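Local coordinates for protein oxalate biosynthetic component 1 (PDB 5IKY) that is a bifunctional enzyme of quorum sensing-dependent oxalate production, combining an alpha/beta-hydrolase-type serine hydrolase activity with an additional lyase activity, at residues D1018-Q1021 with H1022-H1026. Numbering follows the deposited sequence.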
loop_
_atom_site.group_PDB
_atom_site.type_symbol
_atom_site.label_atom_id
_atom_site.label_comp_id
_atom_site.label_asym_id
_atom_site.label_seq_id
_atom_site.Cartn_x
_atom_site.Cartn_y
_atom_site.Cartn_z
ATOM N N ASP A 1018 7.763 -2.938 -6.190
ATOM C CA ASP A 1018 7.404 -3.929 -7.200
ATOM C C ASP A 1018 7.695 -5.338 -6.706
ATOM O O ASP A 1018 6.866 -6.240 -6.845
ATOM C CB ASP A 1018 8.156 -3.674 -8.508
ATOM C CG ASP A 1018 7.636 -2.461 -9.254
ATOM O OD1 ASP A 1018 6.433 -2.150 -9.123
ATOM O OD2 ASP A 1018 8.431 -1.824 -9.977
ATOM N N VAL A 1019 8.882 -5.519 -6.133
ATOM C CA VAL A 1019 9.290 -6.808 -5.590
ATOM C C VAL A 1019 8.323 -7.265 -4.501
ATOM O O VAL A 1019 7.943 -8.435 -4.444
ATOM C CB VAL A 1019 10.718 -6.747 -5.013
ATOM C CG1 VAL A 1019 11.149 -8.116 -4.510
ATOM C CG2 VAL A 1019 11.694 -6.226 -6.062
ATOM N N LEU A 1020 7.918 -6.325 -3.652
ATOM C CA LEU A 1020 7.015 -6.614 -2.543
ATOM C C LEU A 1020 5.678 -7.176 -3.024
ATOM O O LEU A 1020 5.193 -8.175 -2.496
ATOM C CB LEU A 1020 6.791 -5.349 -1.704
ATOM C CG LEU A 1020 5.933 -5.464 -0.442
ATOM C CD1 LEU A 1020 6.508 -4.599 0.669
ATOM C CD2 LEU A 1020 4.495 -5.059 -0.727
ATOM N N GLN A 1021 5.088 -6.532 -4.026
ATOM C CA GLN A 1021 3.785 -6.951 -4.541
ATOM C C GLN A 1021 3.863 -8.259 -5.322
ATOM O O GLN A 1021 2.876 -8.991 -5.414
ATOM C CB GLN A 1021 3.179 -5.861 -5.422
ATOM C CG GLN A 1021 1.899 -5.262 -4.855
ATOM C CD GLN A 1021 0.716 -6.212 -4.943
ATOM O OE1 GLN A 1021 0.679 -7.099 -5.798
ATOM N NE2 GLN A 1021 -0.249 -6.041 -4.043
ATOM N N HIS A 1022 5.036 -8.551 -5.877
ATOM C CA HIS A 1022 5.256 -9.827 -6.546
ATOM C C HIS A 1022 5.304 -10.962 -5.530
ATOM O O HIS A 1022 4.819 -12.062 -5.793
ATOM C CB HIS A 1022 6.548 -9.799 -7.369
ATOM C CG HIS A 1022 6.357 -9.339 -8.782
ATOM N ND1 HIS A 1022 7.339 -8.678 -9.490
ATOM C CD2 HIS A 1022 5.302 -9.453 -9.623
ATOM C CE1 HIS A 1022 6.894 -8.401 -10.703
ATOM N NE2 HIS A 1022 5.661 -8.861 -10.810
ATOM N N CYS A 1023 5.892 -10.686 -4.370
ATOM C CA CYS A 1023 6.012 -11.685 -3.313
ATOM C C CYS A 1023 4.725 -11.825 -2.501
ATOM O O CYS A 1023 4.586 -12.754 -1.707
ATOM C CB CYS A 1023 7.178 -11.339 -2.385
ATOM S SG CYS A 1023 8.804 -11.391 -3.172
ATOM N N LEU A 1024 3.788 -10.902 -2.699
ATOM C CA LEU A 1024 2.504 -10.967 -2.005
ATOM C C LEU A 1024 1.581 -12.005 -2.637
ATOM O O LEU A 1024 0.720 -12.571 -1.965
ATOM C CB LEU A 1024 1.821 -9.597 -1.999
ATOM C CG LEU A 1024 2.332 -8.575 -0.980
ATOM C CD1 LEU A 1024 1.509 -7.296 -1.045
ATOM C CD2 LEU A 1024 2.317 -9.158 0.427
ATOM N N VAL A 1025 1.765 -12.250 -3.930
ATOM C CA VAL A 1025 0.949 -13.223 -4.644
ATOM C C VAL A 1025 1.687 -14.549 -4.800
ATOM O O VAL A 1025 1.082 -15.576 -5.110
ATOM C CB VAL A 1025 0.540 -12.705 -6.038
ATOM C CG1 VAL A 1025 -0.154 -11.355 -5.920
ATOM C CG2 VAL A 1025 1.755 -12.606 -6.950
ATOM N N HIS A 1026 2.997 -14.521 -4.575
ATOM C CA HIS A 1026 3.834 -15.701 -4.756
ATOM C C HIS A 1026 3.647 -16.711 -3.631
ATOM O O HIS A 1026 3.628 -16.350 -2.455
ATOM C CB HIS A 1026 5.308 -15.301 -4.853
#
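C1023 N gives its hydrogen mainly to V1019 O and only weakly to L1020 O. The main bond, from C1023 N to V1019 O, measures 3.0 Å with an angle of 147° at the hydrogen. One residue back, H1022 N bonds to D1018 O at 3.1 Å, an ordinary i to i+4 link. Further on, L1024 N makes a weak bond to Q1021 O, three residues earlier, and H1026 N a weak one to H1022 O, four residues earlier. Side chains follow the same spacing. L1020 turns its CD2 to CD1 of L1024, 3.7 Å away, and the two leucines slant across each other. L1024 CG lies beside its own backbone N (chi1 -78°), which leans the side chain back over the previous turn and sets CG 3.3 Å from L1020 O. The chain of Q1021 folds at chi2 (-72°), and NE2 of Q1021 comes to 3.7 Å from CD1 of L1024, the two side chains crossing at about a right angle. On another flank, V1019 CG1 faces C1023 SG in a looser contact of 4.2 Å. Among loop residues, V1019 also touches H1036, L1020 touches F1057, and C1023 touches Y1032 and L1059, while D1018 forms a salt bridge with R502, tying this region to helix 497-510. The arrangement is the i/i+3 and i/i+4 bonding and side-chain packing of a surface alpha-helix, 1015-1025, which precedes the antiparallel pair 1038-1043 and 1049-1054 at one edge of the mixed sheet in the alpha/beta-hydrolase-family C-terminal region.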